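Local coordinates for Alpha/beta hydrolase family protein (Bacillus anthracis, PDB 3OOS) that probably acts as a hydrolase of the alpha/beta-hydrolase fold, with a natural substrate that is not established, at residues N56-C60 with V196-L200; A96-A100 with H260-V264; R147-M152 with L168-W172. All blocks are in the same frame, centred on the assembly; numbering follows the deposited sequence. Where two conformers were deposited one is given.

Contact 1 of 3, residues N56-C60 with V196-L200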
ATOM      1  N   ASN A  56      11.514  -2.013   2.811  1.00  7.72           N
ATOM      2  CA  ASN A  56      11.940  -0.807   2.106  1.00  7.73           C
ATOM      3  C   ASN A  56      12.418  -1.175   0.702  1.00  7.89           C
ATOM      4  O   ASN A  56      13.398  -1.909   0.537  1.00  8.04           O
ATOM      5  CB  ASN A  56      13.043  -0.070   2.889  1.00  7.92           C
ATOM      6  CG  ASN A  56      12.488   0.933   3.897  1.00  8.21           C
ATOM      7  OD1 ASN A  56      13.155   1.287   4.878  1.00 10.35           O
ATOM      8  ND2 ASN A  56      11.275   1.403   3.654  1.00  6.85           N
ATOM      9  N   LEU A  57      11.706  -0.684  -0.309  1.00  7.97           N
ATOM     10  CA  LEU A  57      12.026  -0.999  -1.699  1.00  8.48           C
ATOM     11  C   LEU A  57      13.267  -0.241  -2.170  1.00  8.65           C
ATOM     12  O   LEU A  57      13.842   0.548  -1.418  1.00  8.70           O
ATOM     13  CB  LEU A  57      10.831  -0.696  -2.606  1.00  8.36           C
ATOM     14  CG  LEU A  57       9.564  -1.511  -2.332  1.00  8.86           C
ATOM     15  CD1 LEU A  57       8.432  -1.036  -3.225  1.00  9.85           C
ATOM     16  CD2 LEU A  57       9.820  -3.004  -2.510  1.00 10.02           C
ATOM     17  N   LYS A  58      13.690  -0.507  -3.405  1.00  9.31           N
ATOM     18  CA  LYS A  58      14.780   0.241  -4.031  1.00 10.03           C
ATOM     19  C   LYS A  58      14.488   1.736  -3.898  1.00  9.88           C
ATOM     20  O   LYS A  58      13.374   2.182  -4.177  1.00  9.87           O
ATOM     21  CB  LYS A  58      14.905  -0.160  -5.506  1.00 10.64           C
ATOM     22  CG  LYS A  58      16.214   0.225  -6.205  1.00 12.83           C
ATOM     23  CD  LYS A  58      17.391  -0.695  -5.824  1.00 15.77           C
ATOM     24  CE  LYS A  58      17.228  -2.131  -6.314  1.00 17.27           C
ATOM     25  NZ  LYS A  58      17.385  -2.260  -7.787  1.00 19.15           N
ATOM     26  N   GLY A  59      15.479   2.493  -3.438  1.00  9.84           N
ATOM     27  CA  GLY A  59      15.334   3.938  -3.261  1.00  9.90           C
ATOM     28  C   GLY A  59      14.696   4.371  -1.947  1.00  9.82           C
ATOM     29  O   GLY A  59      14.452   5.562  -1.740  1.00 10.01           O
ATOM     30  N   CYS A  60      14.440   3.411  -1.056  1.00  9.66           N
ATOM     31  CA  CYS A  60      13.753   3.678   0.215  1.00  9.54           C
ATOM     32  C   CYS A  60      14.634   3.354   1.408  1.00  9.59           C
ATOM     33  O   CYS A  60      15.253   2.290   1.453  1.00  9.51           O
ATOM     34  CB  CYS A  60      12.484   2.834   0.323  1.00  9.55           C
ATOM     35  SG  CYS A  60      11.328   3.064  -1.016  1.00 10.15           S
ATOM     36  N   VAL A 196       8.352   8.704  -0.946  1.00 11.60           N
ATOM     37  CA  VAL A 196       9.629   8.735  -1.659  1.00 11.51           C
ATOM     38  C   VAL A 196       9.406   9.343  -3.045  1.00 11.40           C
ATOM     39  O   VAL A 196       8.786   8.722  -3.913  1.00 11.34           O
ATOM     40  CB  VAL A 196      10.273   7.323  -1.758  1.00 11.34           C
ATOM     41  CG1 VAL A 196      11.579   7.373  -2.542  1.00 11.85           C
ATOM     42  CG2 VAL A 196      10.529   6.759  -0.368  1.00 11.36           C
ATOM     43  N   GLY A 197       9.915  10.559  -3.232  1.00 11.32           N
ATOM     44  CA  GLY A 197       9.705  11.335  -4.455  1.00 11.43           C
ATOM     45  C   GLY A 197      10.072  10.622  -5.743  1.00 11.42           C
ATOM     46  O   GLY A 197       9.304  10.648  -6.705  1.00 11.47           O
ATOM     47  N   ASN A 198      11.238   9.978  -5.762  1.00 11.37           N
ATOM     48  CA  ASN A 198      11.690   9.248  -6.947  1.00 11.47           C
ATOM     49  C   ASN A 198      10.661   8.222  -7.396  1.00 11.18           C
ATOM     50  O   ASN A 198      10.395   8.069  -8.587  1.00 11.05           O
ATOM     51  CB  ASN A 198      13.025   8.536  -6.679  1.00 11.78           C
ATOM     52  CG  ASN A 198      14.227   9.468  -6.758  1.00 12.91           C
ATOM     53  OD1 ASN A 198      15.245   9.230  -6.101  1.00 14.85           O
ATOM     54  ND2 ASN A 198      14.122  10.520  -7.563  1.00 13.11           N
ATOM     55  N   ARG A 199      10.078   7.529  -6.421  1.00 10.87           N
ATOM     56  CA  ARG A 199       9.162   6.432  -6.690  1.00 10.74           C
ATOM     57  C   ARG A 199       7.756   6.935  -7.036  1.00 10.84           C
ATOM     58  O   ARG A 199       7.089   6.373  -7.908  1.00 11.03           O
ATOM     59  CB  ARG A 199       9.135   5.464  -5.504  1.00 10.46           C
ATOM     60  CG  ARG A 199      10.480   4.782  -5.212  1.00 10.28           C
ATOM     61  CD  ARG A 199      10.300   3.597  -4.259  1.00 10.19           C
ATOM     62  NE  ARG A 199       9.379   2.629  -4.848  1.00 10.35           N
ATOM     63  CZ  ARG A 199       9.744   1.567  -5.561  1.00 10.48           C
ATOM     64  NH1 ARG A 199      11.030   1.280  -5.744  1.00  9.93           N
ATOM     65  NH2 ARG A 199       8.809   0.785  -6.083  1.00 11.28           N
ATOM     66  N   LEU A 200       7.320   7.995  -6.358  1.00 11.03           N
ATOM     67  CA  LEU A 200       6.034   8.625  -6.657  1.00 11.20           C
ATOM     68  C   LEU A 200       6.035   9.211  -8.066  1.00 11.58           C
ATOM     69  O   LEU A 200       5.083   9.012  -8.828  1.00 11.54           O
ATOM     70  CB  LEU A 200       5.697   9.713  -5.631  1.00 11.27           C
ATOM     71  CG  LEU A 200       4.442  10.550  -5.919  1.00 11.44           C
ATOM     72  CD1 LEU A 200       3.170   9.695  -5.872  1.00 11.47           C
ATOM     73  CD2 LEU A 200       4.341  11.722  -4.950  1.00 12.42           C
TER
HETATM   74  O   HOH W   1      14.918   7.548  -3.721  1.00 16.92           O

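Contact 2 of 3, residues A96-A100 with H260-V264. With SO4 (sulfate ion), chain B.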
ATOM      1  N   ALA A  96       0.455  -8.142   1.500  1.00  7.97           N
ATOM      2  CA  ALA A  96      -0.579  -7.189   1.870  1.00  7.97           C
ATOM      3  C   ALA A  96      -0.155  -5.772   1.502  1.00  7.99           C
ATOM      4  O   ALA A  96       0.960  -5.342   1.807  1.00  8.48           O
ATOM      5  CB  ALA A  96      -0.887  -7.288   3.363  1.00  7.72           C
ATOM      6  N   GLY A  97      -1.055  -5.053   0.843  1.00  7.93           N
ATOM      7  CA  GLY A  97      -0.794  -3.674   0.450  1.00  8.00           C
ATOM      8  C   GLY A  97      -2.049  -2.826   0.473  1.00  8.05           C
ATOM      9  O   GLY A  97      -3.158  -3.325   0.244  1.00  8.29           O
ATOM     10  N   HIS A  98      -1.860  -1.538   0.743  1.00  8.17           N
ATOM     11  CA  HIS A  98      -2.954  -0.573   0.808  1.00  8.03           C
ATOM     12  C   HIS A  98      -2.764   0.543  -0.211  1.00  7.98           C
ATOM     13  O   HIS A  98      -1.663   1.091  -0.349  1.00  8.01           O
ATOM     14  CB  HIS A  98      -3.062   0.016   2.217  1.00  8.17           C
ATOM     15  CG  HIS A  98      -4.242   0.916   2.399  1.00  8.47           C
ATOM     16  ND1 HIS A  98      -5.528   0.435   2.514  1.00  8.69           N
ATOM     17  CD2 HIS A  98      -4.337   2.265   2.467  1.00  9.14           C
ATOM     18  CE1 HIS A  98      -6.365   1.449   2.650  1.00  9.47           C
ATOM     19  NE2 HIS A  98      -5.668   2.571   2.622  1.00  9.61           N
ATOM     20  N   SER A  99      -3.850   0.867  -0.912  1.00  8.16           N
ATOM     21  CA  SER A  99      -3.895   1.940  -1.916  1.00  8.29           C
ATOM     22  C   SER A  99      -2.930   1.627  -3.060  1.00  8.30           C
ATOM     23  O   SER A  99      -3.104   0.604  -3.721  1.00  8.39           O
ATOM     24  CB  SER A  99      -3.673   3.312  -1.270  1.00  8.43           C
ATOM     25  OG  SER A  99      -4.099   4.349  -2.137  1.00  9.52           O
ATOM     26  N   ALA A 100      -1.911   2.458  -3.294  1.00  8.31           N
ATOM     27  CA  ALA A 100      -0.906   2.116  -4.317  1.00  8.22           C
ATOM     28  C   ALA A 100      -0.213   0.785  -4.001  1.00  8.01           C
ATOM     29  O   ALA A 100       0.155   0.037  -4.913  1.00  8.26           O
ATOM     30  CB  ALA A 100       0.116   3.238  -4.499  1.00  8.21           C
ATOM     31  N   HIS A 260     -10.095   6.488   4.124  1.00 11.31           N
ATOM     32  CA  HIS A 260      -8.941   5.868   3.473  1.00 11.12           C
ATOM     33  C   HIS A 260      -8.124   4.922   4.357  1.00 11.36           C
ATOM     34  O   HIS A 260      -7.283   4.178   3.844  1.00 12.38           O
ATOM     35  CB  HIS A 260      -8.024   6.972   2.918  1.00 10.88           C
ATOM     36  CG  HIS A 260      -6.946   6.473   2.006  1.00 10.42           C
ATOM     37  ND1 HIS A 260      -7.204   5.985   0.744  1.00 10.25           N
ATOM     38  CD2 HIS A 260      -5.603   6.401   2.169  1.00 10.09           C
ATOM     39  CE1 HIS A 260      -6.068   5.628   0.171  1.00 10.06           C
ATOM     40  NE2 HIS A 260      -5.082   5.869   1.015  1.00 10.34           N
ATOM     41  N   ASN A 261      -8.378   4.927   5.667  1.00 11.14           N
ATOM     42  CA  ASN A 261      -7.499   4.259   6.633  0.50 11.04           C
ATOM     43  C   ASN A 261      -8.221   3.308   7.603  1.00 11.11           C
ATOM     44  O   ASN A 261      -8.122   3.489   8.820  1.00 10.98           O
ATOM     45  CB  ASN A 261      -6.729   5.307   7.450  0.50 11.06           C
ATOM     46  CG  ASN A 261      -5.775   6.140   6.608  0.50 11.07           C
ATOM     47  OD1 ASN A 261      -4.570   5.876   6.573  0.50 11.21           O
ATOM     48  ND2 ASN A 261      -6.304   7.160   5.939  0.50 10.84           N
ATOM     49  N   PRO A 262      -8.933   2.279   7.084  1.00 11.14           N
ATOM     50  CA  PRO A 262      -9.712   1.393   7.979  1.00 11.29           C
ATOM     51  C   PRO A 262      -8.927   0.746   9.126  1.00 11.31           C
ATOM     52  O   PRO A 262      -9.492   0.518  10.201  1.00 11.43           O
ATOM     53  CB  PRO A 262     -10.231   0.300   7.038  1.00 11.41           C
ATOM     54  CG  PRO A 262     -10.179   0.895   5.684  1.00 11.71           C
ATOM     55  CD  PRO A 262      -9.027   1.843   5.675  1.00 11.22           C
ATOM     56  N   PHE A 263      -7.646   0.461   8.894  1.00 10.80           N
ATOM     57  CA  PHE A 263      -6.766  -0.171   9.889  1.00 11.15           C
ATOM     58  C   PHE A 263      -6.570   0.656  11.166  1.00 11.48           C
ATOM     59  O   PHE A 263      -6.216   0.102  12.210  1.00 12.05           O
ATOM     60  CB  PHE A 263      -5.412  -0.521   9.253  1.00 11.00           C
ATOM     61  CG  PHE A 263      -4.903   0.531   8.312  1.00 10.69           C
ATOM     62  CD1 PHE A 263      -4.141   1.597   8.787  1.00 10.71           C
ATOM     63  CD2 PHE A 263      -5.207   0.470   6.953  1.00 10.44           C
ATOM     64  CE1 PHE A 263      -3.681   2.585   7.919  1.00 10.30           C
ATOM     65  CE2 PHE A 263      -4.755   1.449   6.078  1.00 10.18           C
ATOM     66  CZ  PHE A 263      -3.991   2.512   6.561  1.00 10.50           C
ATOM     67  N   VAL A 264      -6.797   1.971  11.084  1.00 11.55           N
ATOM     68  CA  VAL A 264      -6.833   2.823  12.285  1.00 11.87           C
ATOM     69  C   VAL A 264      -8.193   3.484  12.557  1.00 12.01           C
ATOM     70  O   VAL A 264      -8.444   3.954  13.672  1.00 12.49           O
ATOM     71  CB  VAL A 264      -5.712   3.902  12.299  1.00 11.87           C
ATOM     72  CG1 VAL A 264      -4.360   3.261  12.546  1.00 12.41           C
ATOM     73  CG2 VAL A 264      -5.707   4.728  11.011  1.00 11.92           C
TER
HETATM   74  S   SO4 B 278      -1.316   6.257  -1.347  0.80 18.93           S
HETATM   75  O1  SO4 B 278      -0.846   7.346  -2.197  0.80 20.01           O
HETATM   76  O2  SO4 B 278      -2.738   6.434  -1.082  0.80 18.57           O
HETATM   77  O3  SO4 B 278      -1.070   4.985  -2.016  0.80 16.84           O
HETATM   78  O4  SO4 B 278      -0.578   6.288  -0.085  0.80 19.88           O

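Contact 3 of 3, residues R147-M152 with L168-W172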
ATOM      1  N   ARG A 147      -7.889  21.723  -5.506  1.00 15.44           N
ATOM      2  CA  ARG A 147      -7.178  21.855  -4.238  1.00 15.21           C
ATOM      3  C   ARG A 147      -6.161  20.732  -4.073  1.00 14.92           C
ATOM      4  O   ARG A 147      -5.035  20.969  -3.632  1.00 14.98           O
ATOM      5  CB  ARG A 147      -8.152  21.891  -3.049  1.00 15.13           C
ATOM      6  CG  ARG A 147      -7.484  22.100  -1.679  1.00 15.06           C
ATOM      7  CD  ARG A 147      -6.549  23.304  -1.671  1.00 15.02           C
ATOM      8  NE  ARG A 147      -5.823  23.426  -0.409  1.00 14.93           N
ATOM      9  CZ  ARG A 147      -4.744  24.185  -0.229  1.00 15.80           C
ATOM     10  NH1 ARG A 147      -4.242  24.900  -1.232  1.00 16.74           N
ATOM     11  NH2 ARG A 147      -4.160  24.225   0.959  1.00 15.95           N
ATOM     12  N   ILE A 148      -6.563  19.517  -4.445  1.00 14.79           N
ATOM     13  CA  ILE A 148      -5.708  18.338  -4.308  1.00 14.68           C
ATOM     14  C   ILE A 148      -4.479  18.412  -5.220  1.00 14.58           C
ATOM     15  O   ILE A 148      -3.376  18.043  -4.809  1.00 14.58           O
ATOM     16  CB  ILE A 148      -6.518  17.022  -4.504  1.00 14.76           C
ATOM     17  CG1 ILE A 148      -7.467  16.802  -3.313  1.00 15.22           C
ATOM     18  CG2 ILE A 148      -5.598  15.813  -4.709  1.00 14.98           C
ATOM     19  CD1 ILE A 148      -6.789  16.801  -1.955  1.00 15.97           C
ATOM     20  N   VAL A 149      -4.661  18.909  -6.441  1.00 14.55           N
ATOM     21  CA  VAL A 149      -3.530  19.134  -7.346  1.00 14.74           C
ATOM     22  C   VAL A 149      -2.513  20.078  -6.690  1.00 14.71           C
ATOM     23  O   VAL A 149      -1.305  19.800  -6.689  1.00 15.09           O
ATOM     24  CB  VAL A 149      -3.985  19.687  -8.722  1.00 14.82           C
ATOM     25  CG1 VAL A 149      -2.795  20.211  -9.529  1.00 15.30           C
ATOM     26  CG2 VAL A 149      -4.718  18.608  -9.511  1.00 15.19           C
ATOM     27  N   SER A 150      -3.018  21.174  -6.121  1.00 14.69           N
ATOM     28  CA  SER A 150      -2.173  22.163  -5.460  0.50 14.65           C
ATOM     29  C   SER A 150      -1.434  21.578  -4.257  1.00 14.46           C
ATOM     30  O   SER A 150      -0.238  21.816  -4.081  1.00 14.65           O
ATOM     31  CB  SER A 150      -2.996  23.380  -5.037  0.50 14.78           C
ATOM     32  OG  SER A 150      -2.167  24.363  -4.447  0.50 14.94           O
ATOM     33  N   ILE A 151      -2.149  20.808  -3.436  1.00 14.15           N
ATOM     34  CA  ILE A 151      -1.549  20.163  -2.264  1.00 13.87           C
ATOM     35  C   ILE A 151      -0.455  19.173  -2.680  1.00 14.14           C
ATOM     36  O   ILE A 151       0.647  19.193  -2.128  1.00 13.96           O
ATOM     37  CB  ILE A 151      -2.605  19.452  -1.371  1.00 13.73           C
ATOM     38  CG1 ILE A 151      -3.559  20.479  -0.750  1.00 13.27           C
ATOM     39  CG2 ILE A 151      -1.923  18.652  -0.266  1.00 13.66           C
ATOM     40  CD1 ILE A 151      -4.763  19.862  -0.022  1.00 13.42           C
HETATM   41  N   MSE A 152      -0.762  18.324  -3.657  1.00 14.44           N
HETATM   42  CA  MSE A 152       0.185  17.302  -4.108  1.00 14.88           C
HETATM   43  C   MSE A 152       1.451  17.922  -4.680  1.00 15.09           C
HETATM   44  O   MSE A 152       2.559  17.461  -4.393  1.00 15.14           O
HETATM   45  CB  MSE A 152      -0.446  16.384  -5.148  1.00 14.99           C
HETATM   46  CG  MSE A 152      -1.480  15.433  -4.589  1.00 16.00           C
HETATM   47 SE   MSE A 152      -2.036  14.137  -5.921  0.70 18.42          SE
HETATM   48  CE  MSE A 152      -2.664  15.335  -7.324  1.00 19.02           C
ATOM     49  N   LEU A 168      -0.404  21.396   5.125  1.00 12.52           N
ATOM     50  CA  LEU A 168      -0.865  20.578   3.999  1.00 12.34           C
ATOM     51  C   LEU A 168      -1.091  19.119   4.387  1.00 12.04           C
ATOM     52  O   LEU A 168      -2.064  18.494   3.945  1.00 11.74           O
ATOM     53  CB  LEU A 168       0.133  20.655   2.838  1.00 12.53           C
ATOM     54  CG  LEU A 168       0.320  22.022   2.177  1.00 13.46           C
ATOM     55  CD1 LEU A 168       1.549  21.997   1.299  1.00 14.37           C
ATOM     56  CD2 LEU A 168      -0.913  22.428   1.377  1.00 14.59           C
ATOM     57  N   SER A 169      -0.187  18.584   5.204  1.00 11.91           N
ATOM     58  CA  SER A 169      -0.281  17.205   5.673  1.00 12.09           C
ATOM     59  C   SER A 169      -1.514  17.011   6.547  1.00 11.99           C
ATOM     60  O   SER A 169      -2.184  15.977   6.459  1.00 11.85           O
ATOM     61  CB  SER A 169       0.982  16.815   6.437  1.00 12.46           C
ATOM     62  OG  SER A 169       2.116  16.943   5.597  1.00 14.36           O
ATOM     63  N   ARG A 170      -1.805  18.015   7.375  1.00 12.01           N
ATOM     64  CA  ARG A 170      -2.988  18.019   8.233  0.50 12.26           C
ATOM     65  C   ARG A 170      -4.258  18.031   7.384  1.00 11.94           C
ATOM     66  O   ARG A 170      -5.179  17.245   7.607  1.00 11.67           O
ATOM     67  CB  ARG A 170      -2.956  19.238   9.159  0.50 12.67           C
ATOM     68  CG  ARG A 170      -4.106  19.315  10.149  0.50 14.12           C
ATOM     69  CD  ARG A 170      -3.946  18.282  11.242  0.50 16.22           C
ATOM     70  NE  ARG A 170      -4.943  18.441  12.296  0.50 17.67           N
ATOM     71  CZ  ARG A 170      -4.883  17.828  13.473  0.50 18.45           C
ATOM     72  NH1 ARG A 170      -3.868  17.022  13.751  0.50 19.11           N
ATOM     73  NH2 ARG A 170      -5.830  18.026  14.376  0.50 19.00           N
ATOM     74  N   GLU A 171      -4.295  18.940   6.410  1.00 11.56           N
ATOM     75  CA  GLU A 171      -5.435  19.065   5.505  1.00 11.16           C
ATOM     76  C   GLU A 171      -5.693  17.744   4.776  1.00 11.09           C
ATOM     77  O   GLU A 171      -6.840  17.295   4.675  1.00 11.07           O
ATOM     78  CB  GLU A 171      -5.188  20.200   4.502  1.00 11.40           C
ATOM     79  CG  GLU A 171      -6.397  20.590   3.663  1.00 11.87           C
ATOM     80  CD  GLU A 171      -6.149  21.824   2.806  1.00 12.99           C
ATOM     81  OE1 GLU A 171      -5.036  22.388   2.865  1.00 13.80           O
ATOM     82  OE2 GLU A 171      -7.071  22.232   2.074  1.00 14.30           O
ATOM     83  N   TRP A 172      -4.619  17.120   4.287  1.00 10.70           N
ATOM     84  CA  TRP A 172      -4.720  15.832   3.607  1.00 10.77           C
ATOM     85  C   TRP A 172      -5.291  14.755   4.530  1.00 10.72           C
ATOM     86  O   TRP A 172      -6.200  14.018   4.136  1.00 10.90           O
ATOM     87  CB  TRP A 172      -3.356  15.390   3.061  1.00 10.81           C
ATOM     88  CG  TRP A 172      -3.463  14.189   2.177  1.00 11.46           C
ATOM     89  CD1 TRP A 172      -3.503  12.883   2.573  1.00 11.70           C
ATOM     90  CD2 TRP A 172      -3.569  14.180   0.748  1.00 11.90           C
ATOM     91  NE1 TRP A 172      -3.621  12.062   1.481  1.00 11.88           N
ATOM     92  CE2 TRP A 172      -3.665  12.831   0.347  1.00 12.28           C
ATOM     93  CE3 TRP A 172      -3.591  15.180  -0.233  1.00 12.15           C
ATOM     94  CZ2 TRP A 172      -3.774  12.450  -0.997  1.00 12.54           C
ATOM     95  CZ3 TRP A 172      -3.706  14.801  -1.575  1.00 12.75           C
ATOM     96  CH2 TRP A 172      -3.797  13.449  -1.939  1.00 12.82           C
TER

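Contact 1 of 3, residues N56-C60 with V196-L200
The type II turn L57-C60 sits against the first turn of helix 197-207, the CA atoms of C60 and V196 coming within 6.8 Å, with V196 as the N-cap residue. R199 makes the largest share of the interface, its side chain reaching over the turn. Its NH1 donates to K58 O at 3.0 Å, with an N-H...O angle of 152°, and the bond arrives in the carbonyl plane on a lone pair. L57 lies over one face of the guanidinium, its CD1 3.4 Å from R199 NH2 and set toward the rim; the two side chains cross at about a right angle. The turn belongs to the loop that follows strand 51-55 of the central alpha/beta-hydrolase sheet, whereas helix 197-207 lies in the insertion between strands 116-122 and 224-229, so the arginine ties the two together. The other guanidinium nitrogens bind L31 O, through NE, and T77 OG1, through NH2, which fixes the group's rotation. C60 SG touches R199 CD, at 3.4 Å, and V196 CG2, at 3.8 Å. With CG1 anti to the backbone N (chi1 178°), V196 brings that methyl to 3.5 Å from G59 O. One water donates to both G59 O and N198 OD1.

Contact 2 of 3, residues A96-A100 with H260-V264
H98 packs between H260 and F263, and this aromatic cluster is the dense side of the contact. The H98 edge points at the face of H260, its NE2 over the centre of that ring, with the planes steeply inclined. F263 presents its edge to a face of H98: its CE2 stands over the middle of the imidazole, 3.7 Å from H98 CD2, and the planes are nearly perpendicular at 87°. A chi1 of 40° places the phenyl ring of F263 between its backbone N and carbonyl carbon, from where it reaches H98. The imidazole is held at both nitrogens, because NE2 donates to H260 O at 2.6 Å, in a bond bent to 131° at the hydrogen, while ND1 is hydrogen-bonded to Y227 OH. P262 CD comes within 4.0 Å of H98 CE1.

The other side is looser and holds a sulfate and a tetraethylene glycol, both probably from the crystallisation liquor. S99 OG lies at the edge of the H260 ring, in its plane, 3.3 Å from CE1. It donates to sulfate O2 at 2.7 Å, and H260 NE2 reaches the same oxygen only weakly, at 3.2 Å. A100 N donates to sulfate O3 at 3.0 Å; Y32 and H30 also bind the ion, and the glycol is hydrogen-bonded to S99 OG. H260 ND1 is hydrogen-bonded to D232 OD1. Although S99 OG is turned to the sulfate, a serine at a strand-to-helix turn in a G97-S99-G101 pattern, with the H260-D232 pair close by, is consistent with the nucleophile elbow and Ser-His-Asp catalytic triad of alpha/beta hydrolases.

Contact 3 of 3, residues R147-M152 with L168-W172
The guanidinium of R147 meets the carboxylate of E171 at its edge, while I151 CG1, from its own helix, lies over one face, offset toward the rim. The grip is side-on and two-pronged: NE donates to OE2 at 3.0 Å and NH2 to OE1 at 2.8 Å, both nearly straight. The OE1 bond uses the syn lone pair, whereas NE meets OE2 on the syn side but out of the carboxylate plane, since the two flat groups are turned 33° apart. R147 NH1 is hydrogen-bonded to a glycerol, probably from the crystallisation liquor. On the other flat group, the indole of W172, the six-membered ring is met obliquely by aliphatic groups: I148 CD1 is 3.7 Å from CZ3, M152 CG 3.8 Å from the same atom, and I151 CG2 3.9 Å from CE3. A chi1 of -171° swings this indole away from its backbone N and toward helix 145-155. Between ion pair and indole, I151 fills the middle of the interface, its side chain running past that of L168 in the opposite direction, CG1 3.9 Å from L168 CD2, and its CD1 resting on E171 CD at 3.7 Å. The segments' axes approach to 10.8 Å at 139°, so the helices run roughly antiparallel. Helix 145-155 and helix 162-176 belong to the helical insertion between strands 116-122 and 224-229 of the central sheet; Y138, from a preceding loop, touches both M152 and W172.

Overall arrangement
Contact 2 lies near the middle of the chain, its centre about 6 Å from the chain's centre, and holds the probable active site; contacts 1 and 3 lie farther out, at about 13 and 19 Å. The three centres are about 18 to 20 Å from one another, and no two contacts touch, though nearest atoms come within about 6 to 7 Å. Y32 and S176 bridge the gaps: Y32 binds the sulfate of contact 2 and pairs by its backbone with V196 of contact 1, while S176 pairs by its backbone with H260 and hydrogen-bonds through OG to W172 O. Along the chain, contact 3 falls between the segments of both others, whose own segments alternate.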